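Local coordinates for protein export chaperone SatS (Mycobacterium tuberculosis H37Rv, PDB 6DNM) that acts as a chaperone for the SecA2 protein export pathway of the tubercle bacillus, of which this is the C-terminal domain, at residues D19-M24 with F30-C35; R61-E66 with S75-I80; V139-A142 with T146-L149; G150-Y155 with G163-P168. All coordinates share one frame; numbering follows the deposited sequence.

Contact 1 of 4, residues D19-M24 with F30-C35; sequences DPIQIM and FYTLRC
I21 lays its CG1-CD1 arm alongside T32, the two side chains pointing the same way, with I21 CG1 3.6 Å from T32 CG2. The isoleucine's first torsion (chi1 70°) puts CG1 between its own backbone N and carbonyl carbon, which turns that arm onto the threonine methyl and sends CG2 toward R34 NH1. The hydroxyl of T32 is engaged elsewhere, bonded to the carbonyl of S51. On the same face D19 and R34 run side by side. Their long salt bridge, D19 OD2 to R34 NH2 at 3.8 Å, is doubtful because the position of NH2 is uncertain; with the oxygen apparently well out of the guanidinium plane, the attraction is at most one of charge. Strands 19-24 and 29-37 form an antiparallel beta hairpin, two neighbouring strands of a four-stranded mixed sheet in which strand 98-100 flanks the first and strand 40-43 the second. D19/R34, I21/T32 and I23/F30 are its hydrogen-bonded pairs, with I23 N to F30 O at 2.8 Å; P20/L33 and Q22/Y31 alternate with them as non-hydrogen-bonded pairs. On the face carrying P20, Q22, Y31 and L33, the extended Q22 chain follows the Y31 ring, and its NE2 donates to Y31 OH at 3.1 Å, with the oxygen close to the amide plane. L33 CD2 approaches P20 CA at 3.7 Å, and W13 of helix 12-16 touches both residues.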
loop_
_atom_site.group_PDB
_atom_site.type_symbol
_atom_site.label_atom_id
_atom_site.label_comp_id
_atom_site.label_asym_id
_atom_site.label_seq_id
_atom_site.Cartn_x
_atom_site.Cartn_y
_atom_site.Cartn_z
ATOM N N ASP A 19 -3.349 -1.150 10.860
ATOM C CA ASP A 19 -3.166 0.232 10.438
ATOM C C ASP A 19 -4.128 0.584 9.320
ATOM O O ASP A 19 -4.130 -0.086 8.276
ATOM C CB ASP A 19 -1.744 0.454 9.894
ATOM C CG ASP A 19 -0.673 0.424 10.959
ATOM O OD1 ASP A 19 -0.950 0.746 12.131
ATOM O OD2 ASP A 19 0.469 0.088 10.591
ATOM N N PRO A 20 -4.877 1.673 9.449
ATOM C CA PRO A 20 -5.476 2.289 8.258
ATOM C C PRO A 20 -4.381 2.878 7.387
ATOM O O PRO A 20 -3.411 3.454 7.883
ATOM C CB PRO A 20 -6.361 3.401 8.840
ATOM C CG PRO A 20 -6.539 3.036 10.314
ATOM C CD PRO A 20 -5.243 2.374 10.689
ATOM N N ILE A 21 -4.518 2.695 6.075
ATOM C CA ILE A 21 -3.547 3.236 5.133
ATOM C C ILE A 21 -4.270 4.021 4.048
ATOM O O ILE A 21 -5.452 3.802 3.775
ATOM C CB ILE A 21 -2.615 2.162 4.514
ATOM C CG1 ILE A 21 -3.381 1.263 3.547
ATOM C CG2 ILE A 21 -1.911 1.344 5.605
ATOM C CD1 ILE A 21 -2.467 0.318 2.756
ATOM N N GLN A 22 -3.536 4.948 3.424
ATOM C CA GLN A 22 -4.037 5.753 2.317
ATOM C C GLN A 22 -3.179 5.477 1.093
ATOM O O GLN A 22 -1.947 5.520 1.178
ATOM C CB GLN A 22 -3.922 7.237 2.663
ATOM C CG GLN A 22 -4.464 8.191 1.602
ATOM C CD GLN A 22 -4.057 9.620 1.873
ATOM O OE1 GLN A 22 -2.866 9.929 1.924
ATOM N NE2 GLN A 22 -5.041 10.495 2.075
ATOM N N ILE A 23 -3.817 5.202 -0.043
ATOM C CA ILE A 23 -3.107 4.943 -1.293
ATOM C C ILE A 23 -3.571 5.978 -2.301
ATOM O O ILE A 23 -4.755 6.024 -2.641
ATOM C CB ILE A 23 -3.370 3.527 -1.833
ATOM C CG1 ILE A 23 -2.973 2.449 -0.812
ATOM C CG2 ILE A 23 -2.642 3.334 -3.167
ATOM C CD1 ILE A 23 -3.474 1.043 -1.166
ATOM N N MET A 24 -2.658 6.819 -2.766
ATOM C CA MET A 24 -2.994 7.850 -3.734
ATOM C C MET A 24 -2.432 7.479 -5.100
ATOM O O MET A 24 -1.247 7.152 -5.228
ATOM C CB MET A 24 -2.476 9.221 -3.285
ATOM C CG MET A 24 -3.022 9.643 -1.918
ATOM S SD MET A 24 -2.602 11.341 -1.450
ATOM C CE MET A 24 -3.585 12.300 -2.607
ATOM N N PHE A 30 -7.487 6.012 -2.121
ATOM C CA PHE A 30 -8.146 4.869 -1.509
ATOM C C PHE A 30 -7.714 4.698 -0.063
ATOM O O PHE A 30 -6.601 5.076 0.323
ATOM C CB PHE A 30 -7.788 3.569 -2.223
ATOM C CG PHE A 30 -8.313 3.479 -3.616
ATOM C CD1 PHE A 30 -9.674 3.565 -3.868
ATOM C CD2 PHE A 30 -7.449 3.283 -4.679
ATOM C CE1 PHE A 30 -10.160 3.480 -5.173
ATOM C CE2 PHE A 30 -7.927 3.199 -5.974
ATOM C CZ PHE A 30 -9.283 3.295 -6.223
ATOM N N TYR A 31 -8.600 4.077 0.719
ATOM C CA TYR A 31 -8.351 3.710 2.106
ATOM C C TYR A 31 -8.574 2.215 2.273
ATOM O O TYR A 31 -9.474 1.637 1.654
ATOM C CB TYR A 31 -9.283 4.485 3.056
ATOM C CG TYR A 31 -8.998 5.960 2.959
ATOM C CD1 TYR A 31 -8.019 6.550 3.755
ATOM C CD2 TYR A 31 -9.648 6.756 2.007
ATOM C CE1 TYR A 31 -7.724 7.894 3.642
ATOM C CE2 TYR A 31 -9.347 8.100 1.874
ATOM C CZ TYR A 31 -8.393 8.664 2.701
ATOM O OH TYR A 31 -8.088 9.993 2.565
ATOM N N THR A 32 -7.749 1.590 3.106
ATOM C CA THR A 32 -7.921 0.188 3.475
ATOM C C THR A 32 -7.191 -0.036 4.792
ATOM O O THR A 32 -6.696 0.916 5.410
ATOM C CB THR A 32 -7.486 -0.762 2.344
ATOM O OG1 THR A 32 -7.871 -2.107 2.670
ATOM C CG2 THR A 32 -5.976 -0.722 2.109
ATOM N N LEU A 33 -7.142 -1.294 5.240
ATOM C CA LEU A 33 -6.426 -1.675 6.451
ATOM C C LEU A 33 -5.327 -2.670 6.109
ATOM O O LEU A 33 -5.472 -3.495 5.199
ATOM C CB LEU A 33 -7.351 -2.348 7.482
ATOM C CG LEU A 33 -8.592 -1.567 7.925
ATOM C CD1 LEU A 33 -9.413 -2.385 8.912
ATOM C CD2 LEU A 33 -8.211 -0.224 8.541
ATOM N N ARG A 34 -4.229 -2.599 6.864
ATOM C CA ARG A 34 -3.119 -3.522 6.689
ATOM C C ARG A 34 -2.482 -3.810 8.038
ATOM O O ARG A 34 -2.345 -2.913 8.875
ATOM C CB ARG A 34 -2.057 -2.916 5.770
ATOM C CG ARG A 34 -0.880 -3.862 5.470
ATOM C CD ARG A 34 0.404 -3.424 6.189
ATOM N NE ARG A 34 0.649 -2.019 5.909
ATOM C CZ ARG A 34 1.453 -1.197 6.573
ATOM N NH1 ARG A 34 1.561 0.056 6.202
ATOM N NH2 ARG A 34 2.164 -1.605 7.602
ATOM N N CYS A 35 -2.090 -5.066 8.240
ATOM C CA CYS A 35 -1.337 -5.458 9.422
ATOM C C CYS A 35 -0.242 -6.427 9.004
ATOM O O CYS A 35 -0.131 -6.806 7.835
ATOM C CB CYS A 35 -2.237 -6.109 10.474
ATOM S SG CYS A 35 -2.879 -7.707 9.979
#

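Contact 2 of 4, residues R61-E66 with S75-I80; sequences RYLADE and STYDDI
L63 straddles two residues of helix 77-86 with its forked end. One methyl, CD1, meets I80 CG2 at 3.9 Å; the other, CD2, reaches the far end of the Y77 ring, 3.5 Å from Y77 OH and 4.1 Å from Y77 CE1. The leucine approaches that ring obliquely. With CG anti to the backbone N (chi1 -175°), the tyrosine extends its ring across the gap between the segments, and its hydroxyl arrives near the carbonyls of L63 and D65. There a single water joins the two sides. It accepts from Y77 OH at 2.6 Å and donates to both backbone carbonyls, L63 O at 2.7 Å and D65 O at 2.6 Å, so three short bonds fix it in place. H69, in the connecting loop, also bonds the tyrosine hydroxyl through NE2, and its ring stands steeply against that of Y77. Further out, R81 makes salt bridges to both E66 and D78, while F12 and W13 of helix 12-16 rest on I80. The arrangement is one of two consecutive helices joined by a long loop: helix 56-63 and helix 77-86 meet through a small apolar contact, and one water links the chain leaving the first helix to an aromatic residue in the opening turn of the second.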
loop_
_atom_site.group_PDB
_atom_site.type_symbol
_atom_site.label_atom_id
_atom_site.label_comp_id
_atom_site.label_asym_id
_atom_site.label_seq_id
_atom_site.Cartn_x
_atom_site.Cartn_y
_atom_site.Cartn_z
ATOM N N ARG A 61 -18.355 2.181 7.163
ATOM C CA ARG A 61 -19.622 1.498 6.894
ATOM C C ARG A 61 -19.397 0.018 6.633
ATOM O O ARG A 61 -20.151 -0.833 7.123
ATOM C CB ARG A 61 -20.301 2.113 5.673
ATOM C CG ARG A 61 -20.953 3.433 5.926
ATOM C CD ARG A 61 -22.217 3.259 6.688
ATOM N NE ARG A 61 -22.856 4.549 6.894
ATOM C CZ ARG A 61 -23.451 4.900 8.024
ATOM N NH1 ARG A 61 -23.477 4.054 9.043
ATOM N NH2 ARG A 61 -24.009 6.094 8.131
ATOM N N TYR A 62 -18.375 -0.303 5.840
ATOM C CA TYR A 62 -18.052 -1.692 5.560
ATOM C C TYR A 62 -17.697 -2.438 6.840
ATOM O O TYR A 62 -18.155 -3.568 7.060
ATOM C CB TYR A 62 -16.889 -1.733 4.568
ATOM C CG TYR A 62 -16.417 -3.121 4.208
ATOM C CD1 TYR A 62 -16.976 -3.808 3.139
ATOM C CD2 TYR A 62 -15.395 -3.739 4.927
ATOM C CE1 TYR A 62 -16.540 -5.079 2.801
ATOM C CE2 TYR A 62 -14.958 -5.011 4.605
ATOM C CZ TYR A 62 -15.530 -5.678 3.537
ATOM O OH TYR A 62 -15.091 -6.948 3.213
ATOM N N LEU A 63 -16.903 -1.809 7.711
ATOM C CA LEU A 63 -16.444 -2.457 8.933
ATOM C C LEU A 63 -17.561 -2.667 9.948
ATOM O O LEU A 63 -17.389 -3.457 10.878
ATOM C CB LEU A 63 -15.297 -1.654 9.556
ATOM C CG LEU A 63 -14.019 -1.579 8.721
ATOM C CD1 LEU A 63 -13.090 -0.491 9.256
ATOM C CD2 LEU A 63 -13.331 -2.939 8.706
ATOM N N ALA A 64 -18.699 -1.987 9.785
ATOM C CA ALA A 64 -19.855 -2.222 10.645
ATOM C C ALA A 64 -20.583 -3.511 10.304
ATOM O O ALA A 64 -21.367 -3.999 11.127
ATOM C CB ALA A 64 -20.846 -1.064 10.535
ATOM N N ASP A 65 -20.362 -4.059 9.115
ATOM C CA ASP A 65 -21.077 -5.244 8.674
ATOM C C ASP A 65 -20.271 -6.494 8.990
ATOM O O ASP A 65 -19.041 -6.460 9.077
ATOM C CB ASP A 65 -21.334 -5.182 7.168
ATOM C CG ASP A 65 -22.422 -4.204 6.804
ATOM O OD1 ASP A 65 -23.297 -3.964 7.658
ATOM O OD2 ASP A 65 -22.411 -3.678 5.672
ATOM N N GLU A 66 -20.982 -7.602 9.174
ATOM C CA GLU A 66 -20.331 -8.896 9.317
ATOM C C GLU A 66 -19.669 -9.268 8.000
ATOM O O GLU A 66 -20.268 -9.124 6.930
ATOM C CB GLU A 66 -21.362 -9.959 9.680
ATOM C CG GLU A 66 -20.806 -11.118 10.485
ATOM C CD GLU A 66 -20.619 -10.770 11.947
ATOM O OE1 GLU A 66 -19.590 -10.146 12.285
ATOM O OE2 GLU A 66 -21.505 -11.118 12.756
ATOM N N SER A 75 -7.495 -11.473 16.445
ATOM C CA SER A 75 -8.060 -11.390 17.786
ATOM C C SER A 75 -8.603 -10.005 18.121
ATOM O O SER A 75 -9.471 -9.888 18.996
ATOM C CB SER A 75 -7.025 -11.845 18.803
ATOM O OG SER A 75 -6.725 -13.207 18.550
ATOM N N THR A 76 -8.132 -8.960 17.446
ATOM C CA THR A 76 -8.600 -7.604 17.690
ATOM C C THR A 76 -9.564 -7.109 16.623
ATOM O O THR A 76 -9.978 -5.945 16.677
ATOM C CB THR A 76 -7.413 -6.642 17.799
ATOM O OG1 THR A 76 -6.459 -6.947 16.771
ATOM C CG2 THR A 76 -6.758 -6.760 19.162
ATOM N N TYR A 77 -9.928 -7.952 15.650
ATOM C CA TYR A 77 -10.850 -7.480 14.624
ATOM C C TYR A 77 -12.209 -7.117 15.218
ATOM O O TYR A 77 -12.835 -6.136 14.803
ATOM C CB TYR A 77 -11.001 -8.493 13.486
ATOM C CG TYR A 77 -11.872 -7.923 12.389
ATOM C CD1 TYR A 77 -11.363 -6.997 11.489
ATOM C CD2 TYR A 77 -13.225 -8.256 12.298
ATOM C CE1 TYR A 77 -12.159 -6.443 10.505
ATOM C CE2 TYR A 77 -14.035 -7.713 11.310
ATOM C CZ TYR A 77 -13.489 -6.800 10.416
ATOM O OH TYR A 77 -14.263 -6.242 9.425
ATOM N N ASP A 78 -12.674 -7.886 16.193
ATOM C CA ASP A 78 -13.958 -7.593 16.825
ATOM C C ASP A 78 -13.982 -6.214 17.461
ATOM O O ASP A 78 -15.015 -5.602 17.491
ATOM C CB ASP A 78 -14.368 -8.665 17.828
ATOM C CG ASP A 78 -15.880 -8.670 18.099
ATOM O OD1 ASP A 78 -16.648 -9.078 17.199
ATOM O OD2 ASP A 78 -16.292 -8.280 19.196
ATOM N N ASP A 79 -12.842 -5.738 17.948
ATOM C CA ASP A 79 -12.768 -4.379 18.481
ATOM C C ASP A 79 -13.056 -3.347 17.397
ATOM O O ASP A 79 -13.707 -2.329 17.653
ATOM C CB ASP A 79 -11.387 -4.123 19.091
ATOM C CG ASP A 79 -11.231 -4.720 20.479
ATOM O OD1 ASP A 79 -12.218 -5.251 21.033
ATOM O OD2 ASP A 79 -10.111 -4.649 21.024
ATOM N N ILE A 80 -12.564 -3.588 16.180
ATOM C CA ILE A 80 -12.839 -2.676 15.073
ATOM C C ILE A 80 -14.317 -2.694 14.718
ATOM O O ILE A 80 -14.952 -1.640 14.585
ATOM C CB ILE A 80 -11.958 -3.016 13.859
ATOM C CG1 ILE A 80 -10.476 -2.845 14.216
ATOM C CG2 ILE A 80 -12.367 -2.158 12.656
ATOM C CD1 ILE A 80 -9.522 -3.464 13.220
HETATM O O HOH W 1 -16.709 -6.012 10.189
#

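Contact 3 of 4, residues V139-A142 with T146-L149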
loop_
_atom_site.group_PDB
_atom_site.type_symbol
_atom_site.label_atom_id
_atom_site.label_comp_id
_atom_site.label_asym_id
_atom_site.label_seq_id
_atom_site.Cartn_x
_atom_site.Cartn_y
_atom_site.Cartn_z
ATOM N N VAL A 139 6.054 -8.140 -8.263
ATOM C CA VAL A 139 6.823 -7.031 -7.699
ATOM C C VAL A 139 8.279 -7.433 -7.503
ATOM O O VAL A 139 9.196 -6.709 -7.908
ATOM C CB VAL A 139 6.195 -6.524 -6.387
ATOM C CG1 VAL A 139 7.061 -5.413 -5.791
ATOM C CG2 VAL A 139 4.775 -6.021 -6.615
ATOM N N ASP A 140 8.518 -8.583 -6.867
ATOM C CA ASP A 140 9.893 -9.019 -6.646
ATOM C C ASP A 140 10.657 -9.111 -7.960
ATOM O O ASP A 140 11.818 -8.702 -8.042
ATOM C CB ASP A 140 9.919 -10.365 -5.924
ATOM C CG ASP A 140 9.392 -10.283 -4.508
ATOM O OD1 ASP A 140 9.288 -9.158 -3.957
ATOM O OD2 ASP A 140 9.089 -11.353 -3.945
ATOM N N LYS A 141 10.017 -9.627 -9.007
ATOM C CA LYS A 141 10.706 -9.753 -10.284
ATOM C C LYS A 141 11.010 -8.385 -10.877
ATOM O O LYS A 141 12.115 -8.144 -11.379
ATOM C CB LYS A 141 9.856 -10.576 -11.246
ATOM C CG LYS A 141 9.849 -12.054 -10.943
ATOM C CD LYS A 141 8.906 -12.784 -11.883
ATOM C CE LYS A 141 9.652 -13.529 -12.973
ATOM N NZ LYS A 141 8.957 -14.806 -13.314
ATOM N N ALA A 142 10.031 -7.482 -10.857
ATOM C CA ALA A 142 10.218 -6.185 -11.499
ATOM C C ALA A 142 11.306 -5.370 -10.816
ATOM O O ALA A 142 11.991 -4.572 -11.469
ATOM C CB ALA A 142 8.905 -5.402 -11.499
ATOM N N THR A 146 18.914 -6.355 -11.806
ATOM C CA THR A 146 19.382 -6.577 -13.170
ATOM C C THR A 146 18.542 -5.803 -14.174
ATOM O O THR A 146 19.031 -5.464 -15.253
ATOM C CB THR A 146 19.299 -8.067 -13.499
ATOM O OG1 THR A 146 18.026 -8.569 -13.079
ATOM C CG2 THR A 146 20.418 -8.849 -12.813
ATOM N N ARG A 147 17.276 -5.525 -13.847
ATOM C CA ARG A 147 16.345 -4.982 -14.822
ATOM C C ARG A 147 16.348 -3.463 -14.786
ATOM O O ARG A 147 16.659 -2.856 -13.755
ATOM C CB ARG A 147 14.940 -5.484 -14.518
ATOM C CG ARG A 147 14.808 -6.981 -14.587
ATOM C CD ARG A 147 13.399 -7.404 -14.269
ATOM N NE ARG A 147 13.344 -8.839 -14.016
ATOM C CZ ARG A 147 12.969 -9.744 -14.914
ATOM N NH1 ARG A 147 12.963 -11.033 -14.589
ATOM N NH2 ARG A 147 12.606 -9.367 -16.130
ATOM N N PRO A 148 15.969 -2.816 -15.901
ATOM C CA PRO A 148 15.979 -1.340 -15.935
ATOM C C PRO A 148 15.266 -0.678 -14.762
ATOM O O PRO A 148 15.829 0.215 -14.113
ATOM C CB PRO A 148 15.320 -1.028 -17.287
ATOM C CG PRO A 148 15.710 -2.195 -18.152
ATOM C CD PRO A 148 15.721 -3.404 -17.233
ATOM N N LEU A 149 14.041 -1.105 -14.450
ATOM C CA LEU A 149 13.314 -0.487 -13.345
ATOM C C LEU A 149 13.989 -0.775 -12.006
ATOM O O LEU A 149 14.166 0.131 -11.188
ATOM C CB LEU A 149 11.864 -0.958 -13.331
ATOM C CG LEU A 149 11.029 -0.398 -12.182
ATOM C CD1 LEU A 149 10.913 1.116 -12.266
ATOM C CD2 LEU A 149 9.655 -1.040 -12.168
#
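Helix 138-142 and the start of helix 148-157 come together across a short turn, their closest alpha carbons being A142 CA and L149 CA at 6.7 Å. R147, at the N-cap position just ahead of the second helix, reaches back toward the first. Its chain is extended from CG to NE (chi2 180°, chi3 -166°), which brings R147 CD to 3.2 Å and R147 NE to 3.0 Å from K141 O. The carbonyl lies oblique to the guanidinium. The firm partner of R147 NE is E144 in the intervening turn, through a salt bridge. Two residues after the arginine, L149 turns toward A142: L149 CB is 4.1 Å from A142 O, and L149 CD2 stands 4.5 Å from A142 CB, a light apolar touch. P148, between R147 and L149, faces helix 170-185, where it meets A171 and E175, and the L149 amide bonds to the E175 carboxylate. The K141 side chain heads away, with K141 NZ 5.6 Å from R147 NH1. A cationic group thus sits beside a carbonyl at the C-terminal end of helix 138-142, where the helix dipole puts partial negative charge, which would be expected to favour it electrostatically; the E144 carboxylate should help balance the charge of R147, and the lysine probably disturbs it at most slightly.

Contact 4 of 4, residues G150-Y155 with G163-P168; sequences GQLVAY and GKPTAP
Q151 and P165 pass each other running in opposing senses, the extended glutamine chain bringing Q151 OE1 to 3.7 Å from P165 CB. One residue on, L152 meets the same ring obliquely: L152 CD1 lies 3.8 Å from P165 CG, and P112 packs on the leucine as well. P165 thus sits against Q151, L152 and Y155, positions i, i+1 and i+4 on one side of helix 148-157. The segment it belongs to is an irregular loop that crosses the side of the helix at G163-P165 and then leaves it, so that the loop linking helix 148-157 to helix 170-185 packs back on the first of them. Y155, a full turn after Q151, supplies the aromatic part. A chi1 of 178° swings its ring away from the backbone N and out to the loop, where the backbone of K164 and the ring of P165 lie over one face. K164 CA is 3.8 Å from the centroid of the Y155 ring, 21° off its normal, and P165 CD is 4.0 Å from that centroid; both are CH-pi contacts. The aliphatic start of the lysine continues past the phenol, K164 CB being 3.5 Å from Y155 OH, and K164 NZ goes on to a salt bridge with D113.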
loop_
_atom_site.group_PDB
_atom_site.type_symbol
_atom_site.label_atom_id
_atom_site.label_comp_id
_atom_site.label_asym_id
_atom_site.label_seq_id
_atom_site.Cartn_x
_atom_site.Cartn_y
_atom_site.Cartn_z
ATOM N N GLY A 150 14.347 -2.040 -11.754
ATOM C CA GLY A 150 14.975 -2.378 -10.486
ATOM C C GLY A 150 16.284 -1.645 -10.277
ATOM O O GLY A 150 16.589 -1.198 -9.169
ATOM N N GLN A 151 17.063 -1.491 -11.350
ATOM C CA GLN A 151 18.307 -0.728 -11.284
ATOM C C GLN A 151 18.036 0.744 -10.965
ATOM O O GLN A 151 18.721 1.354 -10.132
ATOM C CB GLN A 151 19.024 -0.886 -12.624
ATOM C CG GLN A 151 20.238 -0.040 -12.848
ATOM C CD GLN A 151 20.685 -0.114 -14.299
ATOM O OE1 GLN A 151 20.417 0.797 -15.087
ATOM N NE2 GLN A 151 21.362 -1.205 -14.666
ATOM N N LEU A 152 17.025 1.329 -11.606
ATOM C CA LEU A 152 16.706 2.735 -11.372
ATOM C C LEU A 152 16.198 2.964 -9.949
ATOM O O LEU A 152 16.613 3.919 -9.276
ATOM C CB LEU A 152 15.683 3.196 -12.411
ATOM C CG LEU A 152 15.327 4.683 -12.462
ATOM C CD1 LEU A 152 16.564 5.568 -12.416
ATOM C CD2 LEU A 152 14.510 4.968 -13.715
ATOM N N VAL A 153 15.298 2.100 -9.479
ATOM C CA VAL A 153 14.787 2.206 -8.118
ATOM C C VAL A 153 15.924 2.094 -7.110
ATOM O O VAL A 153 16.024 2.898 -6.173
ATOM C CB VAL A 153 13.708 1.137 -7.889
ATOM C CG1 VAL A 153 13.351 1.034 -6.403
ATOM C CG2 VAL A 153 12.483 1.459 -8.731
ATOM N N ALA A 154 16.800 1.094 -7.279
ATOM C CA ALA A 154 17.899 0.917 -6.329
ATOM C C ALA A 154 18.785 2.156 -6.291
ATOM O O ALA A 154 19.224 2.586 -5.216
ATOM C CB ALA A 154 18.702 -0.344 -6.663
ATOM N N TYR A 155 19.037 2.760 -7.455
ATOM C CA TYR A 155 19.860 3.961 -7.496
ATOM C C TYR A 155 19.210 5.113 -6.736
ATOM O O TYR A 155 19.866 5.775 -5.922
ATOM C CB TYR A 155 20.154 4.354 -8.944
ATOM C CG TYR A 155 20.966 5.630 -9.012
ATOM C CD1 TYR A 155 22.340 5.609 -8.798
ATOM C CD2 TYR A 155 20.358 6.860 -9.249
ATOM C CE1 TYR A 155 23.088 6.770 -8.839
ATOM C CE2 TYR A 155 21.106 8.032 -9.291
ATOM C CZ TYR A 155 22.468 7.979 -9.085
ATOM O OH TYR A 155 23.212 9.143 -9.123
ATOM N N GLY A 163 26.256 4.626 -9.445
ATOM C CA GLY A 163 25.924 3.937 -10.676
ATOM C C GLY A 163 24.683 4.512 -11.324
ATOM O O GLY A 163 23.637 3.856 -11.361
ATOM N N LYS A 164 24.779 5.734 -11.833
ATOM C CA LYS A 164 23.583 6.441 -12.290
ATOM C C LYS A 164 23.102 5.898 -13.633
ATOM O O LYS A 164 23.856 5.929 -14.613
ATOM C CB LYS A 164 23.844 7.938 -12.393
ATOM C CG LYS A 164 22.666 8.717 -12.952
ATOM C CD LYS A 164 23.002 10.185 -13.141
ATOM C CE LYS A 164 21.838 11.076 -12.750
ATOM N NZ LYS A 164 22.311 12.425 -12.317
ATOM N N PRO A 165 21.874 5.400 -13.718
ATOM C CA PRO A 165 21.338 4.983 -15.020
ATOM C C PRO A 165 21.269 6.173 -15.959
ATOM O O PRO A 165 20.980 7.296 -15.542
ATOM C CB PRO A 165 19.933 4.477 -14.668
ATOM C CG PRO A 165 20.004 4.123 -13.227
ATOM C CD PRO A 165 20.940 5.120 -12.615
ATOM N N THR A 166 21.536 5.918 -17.235
ATOM C CA THR A 166 21.675 6.973 -18.227
ATOM C C THR A 166 20.497 6.969 -19.197
ATOM O O THR A 166 19.900 5.925 -19.483
ATOM C CB THR A 166 22.992 6.816 -18.998
ATOM O OG1 THR A 166 23.151 5.451 -19.399
ATOM C CG2 THR A 166 24.166 7.194 -18.103
ATOM N N ALA A 167 20.168 8.154 -19.704
ATOM C CA ALA A 167 19.016 8.323 -20.576
ATOM C C ALA A 167 19.215 7.575 -21.895
ATOM O O ALA A 167 20.349 7.377 -22.345
ATOM C CB ALA A 167 18.823 9.806 -20.880
ATOM N N PRO A 168 18.120 7.154 -22.551
ATOM C CA PRO A 168 16.731 7.337 -22.113
ATOM C C PRO A 168 16.281 6.306 -21.091
ATOM O O PRO A 168 16.946 5.289 -20.865
ATOM C CB PRO A 168 15.936 7.175 -23.407
ATOM C CG PRO A 168 16.746 6.272 -24.222
ATOM C CD PRO A 168 18.189 6.567 -23.902
#

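How the contacts relate
The four contacts follow one another along the chain, each closing before the next opens. Contact 1, in the four-stranded sheet, lies nearest the middle of the domain, its centre about 7 Å from that of the chain. Contact 2 joins the two helices beside it, about 15 Å away between centres, and the two touch where L33 CD1 packs 4.0 Å from L63 CD2. Contacts 3 and 4 belong to the helical end, on the other side of the chain's centre from contact 2; their centres are about 11 Å apart and both use helix 148-157, entered at contact 3 and followed at contact 4. Contacts 2 and 4 lie about 44 Å apart between centres, consistent with an elongated domain.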